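Local coordinates for protein glycoside Hydrolase (Bacteroides plebeius, PDB 5T3B) that is a family 50 glycoside hydrolase of a gut bacterium and probably cleaves glycosidic bonds in agarose-type polysaccharides, at residues L424-W435 against I468-F479. Residues are numbered along the deposited sequence; the frame is centred on the assembly and turned at random. Where two conformers were deposited one is given.
Sequences LGLLEAKNCVGW and INWNVYNLIDYF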
loop_
_atom_site.group_PDB
_atom_site.type_symbol
_atom_site.label_atom_id
_atom_site.label_comp_id
_atom_site.label_asym_id
_atom_site.label_seq_id
_atom_site.Cartn_x
_atom_site.Cartn_y
_atom_site.Cartn_z
ATOM N N LEU A 424 12.902 0.705 -7.596
ATOM C CA LEU A 424 13.211 0.633 -9.031
ATOM C C LEU A 424 12.397 -0.450 -9.697
ATOM O O LEU A 424 11.938 -0.271 -10.834
ATOM C CB LEU A 424 14.701 0.460 -9.264
ATOM C CG LEU A 424 15.579 1.654 -8.976
ATOM C CD1 LEU A 424 17.036 1.293 -8.877
ATOM C CD2 LEU A 424 15.370 2.746 -10.010
ATOM N N GLY A 425 12.244 -1.577 -9.024
ATOM C CA GLY A 425 11.416 -2.623 -9.543
ATOM C C GLY A 425 9.987 -2.216 -9.780
ATOM O O GLY A 425 9.367 -2.593 -10.764
ATOM N N LEU A 426 9.442 -1.435 -8.827
ATOM C CA LEU A 426 8.062 -0.925 -8.928
ATOM C C LEU A 426 7.964 0.130 -10.037
ATOM O O LEU A 426 6.934 0.195 -10.719
ATOM C CB LEU A 426 7.614 -0.359 -7.624
ATOM C CG LEU A 426 7.491 -1.288 -6.472
ATOM C CD1 LEU A 426 7.053 -0.607 -5.200
ATOM C CD2 LEU A 426 6.585 -2.489 -6.807
ATOM N N LEU A 427 8.982 0.971 -10.206
ATOM C CA LEU A 427 8.961 2.010 -11.235
ATOM C C LEU A 427 8.800 1.416 -12.611
ATOM O O LEU A 427 8.280 2.076 -13.502
ATOM C CB LEU A 427 10.164 2.931 -11.120
ATOM C CG LEU A 427 10.151 3.888 -9.949
ATOM C CD1 LEU A 427 11.544 4.470 -9.707
ATOM C CD2 LEU A 427 9.109 4.953 -10.081
ATOM N N GLU A 428 9.323 0.207 -12.826
ATOM C CA GLU A 428 9.177 -0.420 -14.121
ATOM C C GLU A 428 7.772 -0.925 -14.418
ATOM O O GLU A 428 7.447 -1.205 -15.585
ATOM C CB GLU A 428 10.168 -1.578 -14.269
ATOM C CG GLU A 428 11.600 -1.163 -14.241
ATOM C CD GLU A 428 12.521 -2.176 -14.871
ATOM O OE1 GLU A 428 12.519 -2.322 -16.120
ATOM O OE2 GLU A 428 13.238 -2.798 -14.109
ATOM N N ALA A 429 6.960 -1.072 -13.404
ATOM C CA ALA A 429 5.594 -1.528 -13.581
ATOM C C ALA A 429 4.710 -0.345 -13.955
ATOM O O ALA A 429 4.391 0.507 -13.097
ATOM C CB ALA A 429 5.058 -2.213 -12.319
ATOM N N LYS A 430 4.249 -0.298 -15.197
ATOM C CA LYS A 430 3.446 0.815 -15.684
ATOM C C LYS A 430 2.068 0.885 -15.050
ATOM O O LYS A 430 1.410 1.931 -15.095
ATOM C CB LYS A 430 3.300 0.719 -17.183
ATOM C CG LYS A 430 4.581 0.912 -17.960
ATOM C CD LYS A 430 4.303 1.084 -19.459
ATOM C CE LYS A 430 5.429 0.589 -20.345
ATOM N NZ LYS A 430 4.915 0.741 -21.710
ATOM N N ASN A 431 1.655 -0.231 -14.437
ATOM C CA ASN A 431 0.427 -0.293 -13.690
ATOM C C ASN A 431 0.561 -0.007 -12.195
ATOM O O ASN A 431 -0.447 -0.090 -11.478
ATOM C CB ASN A 431 -0.300 -1.653 -13.870
ATOM C CG ASN A 431 0.557 -2.833 -13.518
ATOM O OD1 ASN A 431 1.757 -2.896 -13.837
ATOM N ND2 ASN A 431 -0.092 -3.850 -12.969
ATOM N N CYS A 432 1.761 0.381 -11.744
ATOM C CA CYS A 432 1.928 0.785 -10.341
ATOM C C CYS A 432 1.958 2.303 -10.260
ATOM O O CYS A 432 2.782 2.905 -10.966
ATOM C CB CYS A 432 3.232 0.203 -9.802
ATOM S SG CYS A 432 3.569 0.690 -8.089
ATOM N N VAL A 433 1.082 2.882 -9.451
ATOM C CA VAL A 433 1.014 4.318 -9.327
ATOM C C VAL A 433 1.800 4.875 -8.113
ATOM O O VAL A 433 1.809 6.076 -7.935
ATOM C CB VAL A 433 -0.442 4.817 -9.239
ATOM C CG1 VAL A 433 -1.122 4.639 -10.574
ATOM C CG2 VAL A 433 -1.237 4.189 -8.126
ATOM N N GLY A 434 2.517 3.986 -7.383
ATOM C CA GLY A 434 3.435 4.362 -6.374
ATOM C C GLY A 434 3.329 3.471 -5.150
ATOM O O GLY A 434 2.867 2.317 -5.201
ATOM N N TRP A 435 3.884 4.003 -4.067
ATOM C CA TRP A 435 4.145 3.162 -2.893
ATOM C C TRP A 435 4.101 3.967 -1.615
ATOM O O TRP A 435 4.140 5.212 -1.614
ATOM C CB TRP A 435 5.518 2.460 -3.011
ATOM C CG TRP A 435 6.673 3.422 -3.099
ATOM C CD1 TRP A 435 7.191 4.185 -2.077
ATOM C CD2 TRP A 435 7.435 3.753 -4.269
ATOM N NE1 TRP A 435 8.200 4.969 -2.563
ATOM C CE2 TRP A 435 8.415 4.709 -3.887
ATOM C CE3 TRP A 435 7.455 3.269 -5.577
ATOM C CZ2 TRP A 435 9.337 5.233 -4.787
ATOM C CZ3 TRP A 435 8.380 3.780 -6.454
ATOM C CH2 TRP A 435 9.319 4.744 -6.059
ATOM N N ILE A 468 15.935 8.315 -4.958
ATOM C CA ILE A 468 14.830 7.762 -5.750
ATOM C C ILE A 468 13.649 8.733 -5.870
ATOM O O ILE A 468 13.157 9.042 -6.954
ATOM C CB ILE A 468 14.346 6.407 -5.183
ATOM C CG1 ILE A 468 15.431 5.351 -5.284
ATOM C CG2 ILE A 468 12.989 5.986 -5.770
ATOM C CD1 ILE A 468 15.550 4.776 -6.672
ATOM N N ASN A 469 13.185 9.171 -4.715
ATOM C CA ASN A 469 11.907 9.872 -4.650
ATOM C C ASN A 469 11.932 11.163 -5.435
ATOM O O ASN A 469 10.949 11.547 -6.066
ATOM C CB ASN A 469 11.528 10.180 -3.217
ATOM C CG ASN A 469 11.181 8.948 -2.440
ATOM O OD1 ASN A 469 11.020 7.853 -2.936
ATOM N ND2 ASN A 469 11.018 9.172 -1.129
ATOM N N TRP A 470 13.086 11.843 -5.412
ATOM C CA TRP A 470 13.207 13.089 -6.187
ATOM C C TRP A 470 13.162 12.849 -7.701
ATOM O O TRP A 470 12.892 13.755 -8.467
ATOM C CB TRP A 470 14.554 13.734 -5.925
ATOM C CG TRP A 470 14.795 14.265 -4.557
ATOM C CD1 TRP A 470 13.886 14.555 -3.576
ATOM C CD2 TRP A 470 16.081 14.606 -4.015
ATOM N NE1 TRP A 470 14.524 15.078 -2.491
ATOM C CE2 TRP A 470 15.874 15.107 -2.717
ATOM C CE3 TRP A 470 17.397 14.502 -4.511
ATOM C CZ2 TRP A 470 16.959 15.511 -1.895
ATOM C CZ3 TRP A 470 18.443 14.873 -3.695
ATOM C CH2 TRP A 470 18.234 15.358 -2.426
ATOM N N ASN A 471 13.512 11.638 -8.104
ATOM C CA ASN A 471 13.783 11.281 -9.497
ATOM C C ASN A 471 12.729 10.362 -10.135
ATOM O O ASN A 471 12.914 9.940 -11.277
ATOM C CB ASN A 471 15.202 10.677 -9.625
ATOM C CG ASN A 471 16.230 11.727 -9.429
ATOM O OD1 ASN A 471 16.870 11.882 -8.347
ATOM N ND2 ASN A 471 16.310 12.573 -10.382
ATOM N N VAL A 472 11.634 10.057 -9.425
ATOM C CA VAL A 472 10.702 9.109 -9.969
ATOM C C VAL A 472 10.205 9.468 -11.372
ATOM O O VAL A 472 10.001 8.587 -12.220
ATOM C CB VAL A 472 9.513 8.777 -9.042
ATOM C CG1 VAL A 472 9.982 8.052 -7.804
ATOM C CG2 VAL A 472 8.712 10.039 -8.681
ATOM N N TYR A 473 9.941 10.752 -11.598
ATOM C CA TYR A 473 9.352 11.137 -12.870
ATOM C C TYR A 473 10.342 10.934 -14.037
ATOM O O TYR A 473 9.985 10.458 -15.103
ATOM C CB TYR A 473 8.823 12.577 -12.807
ATOM C CG TYR A 473 7.786 12.787 -11.732
ATOM C CD1 TYR A 473 6.505 12.266 -11.859
ATOM C CD2 TYR A 473 8.084 13.407 -10.542
ATOM C CE1 TYR A 473 5.528 12.460 -10.884
ATOM C CE2 TYR A 473 7.156 13.581 -9.547
ATOM C CZ TYR A 473 5.865 13.080 -9.689
ATOM O OH TYR A 473 4.883 13.224 -8.758
ATOM N N ASN A 474 11.607 11.300 -13.799
ATOM C CA ASN A 474 12.598 11.103 -14.863
ATOM C C ASN A 474 13.086 9.641 -14.976
ATOM O O ASN A 474 13.450 9.189 -16.057
ATOM C CB ASN A 474 13.693 12.120 -14.808
ATOM C CG ASN A 474 14.614 11.972 -13.615
ATOM O OD1 ASN A 474 15.377 10.987 -13.525
ATOM N ND2 ASN A 474 14.537 12.892 -12.695
ATOM N N LEU A 475 12.981 8.881 -13.879
ATOM C CA LEU A 475 13.217 7.464 -13.949
ATOM C C LEU A 475 12.143 6.764 -14.808
ATOM O O LEU A 475 12.443 5.837 -15.563
ATOM C CB LEU A 475 13.299 6.854 -12.560
ATOM C CG LEU A 475 14.667 7.037 -11.918
ATOM C CD1 LEU A 475 14.561 6.847 -10.400
ATOM C CD2 LEU A 475 15.717 6.108 -12.533
ATOM N N ILE A 476 10.906 7.144 -14.584
ATOM C CA ILE A 476 9.809 6.635 -15.402
ATOM C C ILE A 476 10.090 6.923 -16.879
ATOM O O ILE A 476 9.838 6.082 -17.726
ATOM C CB ILE A 476 8.457 7.135 -14.877
ATOM C CG1 ILE A 476 8.139 6.355 -13.604
ATOM C CG2 ILE A 476 7.365 7.000 -15.950
ATOM C CD1 ILE A 476 7.030 6.993 -12.810
ATOM N N ASP A 477 10.514 8.132 -17.171
ATOM C CA ASP A 477 10.828 8.479 -18.572
ATOM C C ASP A 477 11.902 7.524 -19.108
ATOM O O ASP A 477 11.816 7.054 -20.253
ATOM C CB ASP A 477 11.301 9.910 -18.722
ATOM C CG ASP A 477 10.212 10.917 -18.535
ATOM O OD1 ASP A 477 9.027 10.615 -18.723
ATOM O OD2 ASP A 477 10.577 12.054 -18.157
ATOM N N TYR A 478 12.945 7.292 -18.325
ATOM C CA TYR A 478 14.031 6.351 -18.692
ATOM C C TYR A 478 13.527 4.941 -18.935
ATOM O O TYR A 478 13.835 4.326 -19.941
ATOM C CB TYR A 478 15.112 6.395 -17.607
ATOM C CG TYR A 478 16.062 5.248 -17.559
ATOM C CD1 TYR A 478 17.168 5.197 -18.360
ATOM C CD2 TYR A 478 15.900 4.205 -16.676
ATOM C CE1 TYR A 478 18.060 4.145 -18.262
ATOM C CE2 TYR A 478 16.774 3.179 -16.543
ATOM C CZ TYR A 478 17.874 3.103 -17.352
ATOM O OH TYR A 478 18.753 2.063 -17.218
ATOM N N PHE A 479 12.664 4.458 -18.054
ATOM C CA PHE A 479 12.142 3.108 -18.224
ATOM C C PHE A 479 11.187 2.960 -19.424
ATOM O O PHE A 479 11.138 1.929 -20.059
ATOM C CB PHE A 479 11.495 2.579 -16.983
ATOM C CG PHE A 479 12.499 2.205 -15.888
ATOM C CD1 PHE A 479 13.490 1.278 -16.113
ATOM C CD2 PHE A 479 12.395 2.747 -14.619
ATOM C CE1 PHE A 479 14.355 0.892 -15.133
ATOM C CE2 PHE A 479 13.277 2.389 -13.616
ATOM C CZ PHE A 479 14.222 1.417 -13.865
#
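I468 reaches across with two branches: CD1 lies 3.9 Å from L424 CG, while CG2, anti to the backbone N, meets the six-membered end of the W435 indole. At N469 the amide oxygen comes up to the edge of that indole, near its plane, with OD1 3.6 Å from W435 CZ2; the amide is tilted 37° to the ring. Y419 OH ties the two together, hydrogen bonding both to N469 OD1 and to W435 NE1. At the start of the next helix, V472 CG1 touches both W435 CH2, at 3.8 Å, and L427 CD2, which lie side by side before it.

From here L427 is a knob in the hole formed by V472, L475, I476 and F479. Its two methyls divide the work: CD1 sits 3.9 Å from L475 CD1, and CD2 crosses to I476 CG1. F479, with CG swung beside its own backbone N (chi1 -73°), turns one face of its ring to E428. E428 CG stands 3.5 Å from the ring centroid in a CH-pi contact, and the carboxylate stacks over the CD1-CE1 rim, 11° from parallel. OE1 is hydrogen bonded to S36 OG and OE2 makes a salt bridge to R61 NH2; these two partners probably help to keep the carboxylate flat there. A serine in place of F479 would probably leave the E428 chain without the ring face it lies on and open a gap beside L427 CB.

The C-terminal helix 472-480 thus packs across the end of helix 412-427, with helix 459-469 beside it; strand 432-437, which follows helix 412-427, runs parallel between strands 120-126 and 385-394, and Y122 of strand 120-126 touches both L427 and I476.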